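Local structure of oxidized polyvinyl alcohol hydrolase (Pseudomonas sp. VM15C, 3WWC) at residues D40-V52 with E146-V160. The protein hydrolyses beta-diketones such as 4,6-nonanedione and carries out the second step of polyvinyl alcohol degradation, cleaving the oxidized polymer. The protein carries 1 engineered substitution. Residues are numbered along the deposited sequence; the frame is centred on the assembly and turned at random.
Sequences DFPHKGMKRAFIV and EGPDSSFFVAMVQCV
The hairpin of strands 40-43 and 46-52, closed by a type I' turn from H43 to M46, packs on helix 148-160, whose axis comes within 10.5 Å of that of strand 46-52, at 53° to it. F152 is central. Its ring takes R48 CB over one face, with F41 CD2 and F50 CD1 at its edge. The R48 chain bends at chi2 and chi3 (-63° and -55°), which folds the guanidinium back over F152 CD2. R48 NH1 and NH2 both donate to D149 OD1, at 2.9 and 2.8 Å, in a salt bridge; OD1 lies in the guanidinium plane. A leucine in place of R48 would probably leave the D149 carboxylate without its charged mate and F152 without its guanidinium cover. Near the turn, S151 OG is hydrogen-bonded to both H43 NE2 and K44 NZ, each at 2.7 Å, and F152 CA lies over the H43 ring. At the other end M156 CG sits over the F50 ring centre, and V160 CG2 touches F50 CE2. F41 CE2 meets A155 CB and F41 CE1 meets C159 CB; C159 is disulfide-bonded to C27. The helix covers the edge hairpin of the central sheet of the alpha/beta-hydrolase fold, while M156 and V160 also meet I98 of strand 96-100 and F153 packs on M182 of helix 178-189.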
# COMPACT_ATOMS: atom_id res chain seq x y z
N ASP A 40 -20.19 9.45 4.27
CA ASP A 40 -20.45 10.68 3.51
C ASP A 40 -19.37 11.75 3.58
O ASP A 40 -19.65 12.98 3.58
CB ASP A 40 -21.82 11.25 3.93
CG ASP A 40 -22.93 10.30 3.60
OD1 ASP A 40 -22.82 9.62 2.56
OD2 ASP A 40 -23.92 10.26 4.36
N PHE A 41 -18.12 11.30 3.59
CA PHE A 41 -17.00 12.26 3.62
C PHE A 41 -16.87 12.72 2.18
O PHE A 41 -16.59 11.92 1.28
CB PHE A 41 -15.74 11.55 4.07
CG PHE A 41 -14.55 12.45 4.15
CD1 PHE A 41 -14.32 13.17 5.31
CD2 PHE A 41 -13.68 12.56 3.08
CE1 PHE A 41 -13.20 13.99 5.41
CE2 PHE A 41 -12.55 13.39 3.15
CZ PHE A 41 -12.31 14.10 4.32
N PRO A 42 -17.02 14.02 1.92
CA PRO A 42 -16.94 14.55 0.56
C PRO A 42 -15.53 14.70 0.05
O PRO A 42 -14.72 15.33 0.71
CB PRO A 42 -17.62 15.92 0.69
CG PRO A 42 -17.15 16.37 2.05
CD PRO A 42 -17.27 15.08 2.91
N HIS A 43 -15.26 14.10 -1.10
CA HIS A 43 -13.97 14.26 -1.72
C HIS A 43 -14.06 14.09 -3.24
O HIS A 43 -14.47 13.05 -3.72
CB HIS A 43 -12.94 13.24 -1.17
CG HIS A 43 -11.54 13.51 -1.62
ND1 HIS A 43 -10.79 14.56 -1.12
CD2 HIS A 43 -10.80 12.96 -2.61
CE1 HIS A 43 -9.65 14.63 -1.79
NE2 HIS A 43 -9.63 13.67 -2.69
N LYS A 44 -13.65 15.10 -3.99
CA LYS A 44 -13.67 15.04 -5.47
C LYS A 44 -14.98 14.53 -6.08
O LYS A 44 -14.96 13.72 -7.00
CB LYS A 44 -12.48 14.22 -5.99
CG LYS A 44 -11.12 14.97 -5.81
CD LYS A 44 -9.93 14.12 -6.31
CE LYS A 44 -8.63 14.91 -6.21
NZ LYS A 44 -7.45 14.07 -6.65
N GLY A 45 -16.10 15.00 -5.56
CA GLY A 45 -17.39 14.58 -6.07
C GLY A 45 -17.89 13.22 -5.61
O GLY A 45 -18.96 12.76 -6.05
N MET A 46 -17.11 12.53 -4.78
CA MET A 46 -17.53 11.23 -4.26
C MET A 46 -17.85 11.37 -2.78
O MET A 46 -17.47 12.36 -2.16
CB MET A 46 -16.39 10.21 -4.41
CG MET A 46 -16.01 9.96 -5.88
SD MET A 46 -14.61 8.74 -6.02
CE MET A 46 -15.38 7.43 -5.91
N LYS A 47 -18.57 10.40 -2.23
CA LYS A 47 -18.86 10.35 -0.81
C LYS A 47 -18.13 9.10 -0.37
O LYS A 47 -18.43 8.00 -0.86
CB LYS A 47 -20.31 10.13 -0.56
CG LYS A 47 -21.03 11.15 -1.34
CD LYS A 47 -21.34 12.28 -0.52
CE LYS A 47 -22.86 12.27 -0.48
NZ LYS A 47 -23.43 13.55 0.01
N ARG A 48 -17.21 9.29 0.56
CA ARG A 48 -16.37 8.21 1.04
C ARG A 48 -16.58 7.85 2.50
O ARG A 48 -17.17 8.61 3.27
CB ARG A 48 -14.89 8.61 0.83
CG ARG A 48 -14.56 9.04 -0.55
CD ARG A 48 -14.74 7.92 -1.60
NE ARG A 48 -14.00 6.69 -1.29
CZ ARG A 48 -12.82 6.41 -1.82
NH1 ARG A 48 -12.23 7.25 -2.70
NH2 ARG A 48 -12.22 5.29 -1.46
N ALA A 49 -16.07 6.69 2.91
CA ALA A 49 -16.20 6.26 4.27
C ALA A 49 -14.87 5.73 4.76
O ALA A 49 -14.02 5.30 3.97
CB ALA A 49 -17.26 5.14 4.42
N PHE A 50 -14.72 5.73 6.08
CA PHE A 50 -13.51 5.22 6.70
C PHE A 50 -13.78 4.95 8.15
O PHE A 50 -14.76 5.47 8.72
CB PHE A 50 -12.34 6.20 6.54
CG PHE A 50 -12.58 7.60 7.10
CD1 PHE A 50 -13.17 8.58 6.29
CD2 PHE A 50 -12.25 7.91 8.42
CE1 PHE A 50 -13.41 9.89 6.80
CE2 PHE A 50 -12.49 9.20 8.94
CZ PHE A 50 -13.06 10.19 8.13
N ILE A 51 -12.95 4.13 8.78
CA ILE A 51 -13.17 3.72 10.16
C ILE A 51 -11.98 4.14 10.99
O ILE A 51 -10.81 3.90 10.62
CB ILE A 51 -13.37 2.20 10.24
CG1 ILE A 51 -14.59 1.80 9.39
CG2 ILE A 51 -13.62 1.74 11.69
CD1 ILE A 51 -14.78 0.25 9.23
N VAL A 52 -12.25 4.67 12.18
CA VAL A 52 -11.19 5.14 13.05
C VAL A 52 -11.14 4.36 14.34
O VAL A 52 -12.17 4.22 15.05
CB VAL A 52 -11.38 6.64 13.43
CG1 VAL A 52 -10.27 7.09 14.46
CG2 VAL A 52 -11.37 7.53 12.20
N GLU A 146 -2.44 11.74 -9.35
CA GLU A 146 -2.45 10.70 -8.31
C GLU A 146 -3.74 9.94 -8.27
O GLU A 146 -3.76 8.77 -7.88
CB GLU A 146 -2.19 11.34 -6.93
CG GLU A 146 -3.31 12.26 -6.48
CD GLU A 146 -2.99 12.97 -5.15
OE1 GLU A 146 -2.39 12.34 -4.27
OE2 GLU A 146 -3.35 14.17 -4.99
N GLY A 147 -4.84 10.56 -8.69
CA GLY A 147 -6.12 9.85 -8.60
C GLY A 147 -6.88 10.16 -7.32
O GLY A 147 -6.29 10.59 -6.34
N PRO A 148 -8.17 9.82 -7.27
CA PRO A 148 -8.97 10.14 -6.09
C PRO A 148 -8.79 9.36 -4.82
O PRO A 148 -9.24 9.82 -3.79
CB PRO A 148 -10.42 10.12 -6.61
CG PRO A 148 -10.37 9.31 -7.88
CD PRO A 148 -8.95 9.31 -8.40
N ASP A 149 -8.13 8.19 -4.86
CA ASP A 149 -7.91 7.52 -3.61
C ASP A 149 -6.70 8.15 -2.91
O ASP A 149 -6.77 8.40 -1.70
CB ASP A 149 -7.66 6.00 -3.82
CG ASP A 149 -8.93 5.19 -3.69
OD1 ASP A 149 -9.87 5.64 -3.01
OD2 ASP A 149 -9.00 4.08 -4.25
N SER A 150 -5.60 8.36 -3.64
CA SER A 150 -4.42 8.96 -3.03
C SER A 150 -4.78 10.29 -2.37
O SER A 150 -4.35 10.56 -1.24
CB SER A 150 -3.32 9.10 -4.10
OG SER A 150 -2.15 9.74 -3.57
N SER A 151 -5.55 11.13 -3.07
CA SER A 151 -5.92 12.42 -2.45
C SER A 151 -6.92 12.28 -1.32
O SER A 151 -6.86 13.01 -0.32
CB SER A 151 -6.44 13.40 -3.52
OG SER A 151 -7.55 12.86 -4.22
N PHE A 152 -7.83 11.31 -1.41
CA PHE A 152 -8.79 11.11 -0.35
C PHE A 152 -8.07 10.73 0.91
O PHE A 152 -8.39 11.22 1.98
CB PHE A 152 -9.74 9.96 -0.76
CG PHE A 152 -10.46 9.30 0.38
CD1 PHE A 152 -11.11 10.04 1.39
CD2 PHE A 152 -10.52 7.91 0.43
CE1 PHE A 152 -11.79 9.38 2.42
CE2 PHE A 152 -11.21 7.26 1.47
CZ PHE A 152 -11.85 8.00 2.47
N PHE A 153 -7.06 9.87 0.83
CA PHE A 153 -6.41 9.42 2.08
C PHE A 153 -5.74 10.57 2.81
O PHE A 153 -5.73 10.58 4.02
CB PHE A 153 -5.34 8.34 1.79
CG PHE A 153 -5.84 7.12 1.07
CD1 PHE A 153 -7.18 6.71 1.11
CD2 PHE A 153 -4.94 6.41 0.30
CE1 PHE A 153 -7.59 5.58 0.38
CE2 PHE A 153 -5.32 5.28 -0.42
CZ PHE A 153 -6.65 4.86 -0.39
N VAL A 154 -5.18 11.52 2.06
CA VAL A 154 -4.53 12.67 2.69
C VAL A 154 -5.61 13.50 3.38
O VAL A 154 -5.46 13.87 4.53
CB VAL A 154 -3.79 13.50 1.61
CG1 VAL A 154 -3.26 14.83 2.22
CG2 VAL A 154 -2.62 12.68 1.10
N ALA A 155 -6.70 13.75 2.68
CA ALA A 155 -7.79 14.53 3.27
C ALA A 155 -8.39 13.85 4.48
O ALA A 155 -8.75 14.50 5.49
CB ALA A 155 -8.87 14.78 2.24
N MET A 156 -8.49 12.53 4.43
CA MET A 156 -9.02 11.71 5.51
C MET A 156 -8.16 11.85 6.77
O MET A 156 -8.66 12.14 7.86
CB MET A 156 -9.05 10.27 5.00
CG MET A 156 -9.40 9.25 6.05
SD MET A 156 -9.24 7.56 5.43
CE MET A 156 -7.42 7.32 5.39
N VAL A 157 -6.85 11.69 6.61
CA VAL A 157 -5.95 11.78 7.76
C VAL A 157 -5.93 13.24 8.27
O VAL A 157 -5.96 13.45 9.49
CB VAL A 157 -4.54 11.32 7.35
CG1 VAL A 157 -3.55 11.61 8.49
CG2 VAL A 157 -4.55 9.80 7.12
N GLN A 158 -5.93 14.23 7.37
CA GLN A 158 -5.92 15.64 7.84
C GLN A 158 -7.19 15.95 8.64
O GLN A 158 -7.15 16.67 9.63
CB GLN A 158 -5.77 16.58 6.65
CG GLN A 158 -4.35 16.58 6.13
CD GLN A 158 -4.19 17.39 4.87
OE1 GLN A 158 -3.08 17.86 4.57
NE2 GLN A 158 -5.24 17.51 4.11
N CYS A 159 -8.30 15.32 8.28
CA CYS A 159 -9.54 15.54 9.00
C CYS A 159 -9.55 14.84 10.37
O CYS A 159 -9.92 15.44 11.43
CB CYS A 159 -10.70 15.03 8.13
SG CYS A 159 -12.31 15.25 8.93
N VAL A 160 -9.13 13.57 10.42
CA VAL A 160 -9.12 12.85 11.70
C VAL A 160 -8.21 13.59 12.70
O VAL A 160 -8.49 13.59 13.88
CB VAL A 160 -8.65 11.37 11.48
CG1 VAL A 160 -8.51 10.64 12.79
CG2 VAL A 160 -9.66 10.66 10.60
O HOH W 1 -5.02 15.57 -6.40
O HOH W 2 -12.46 9.95 -3.51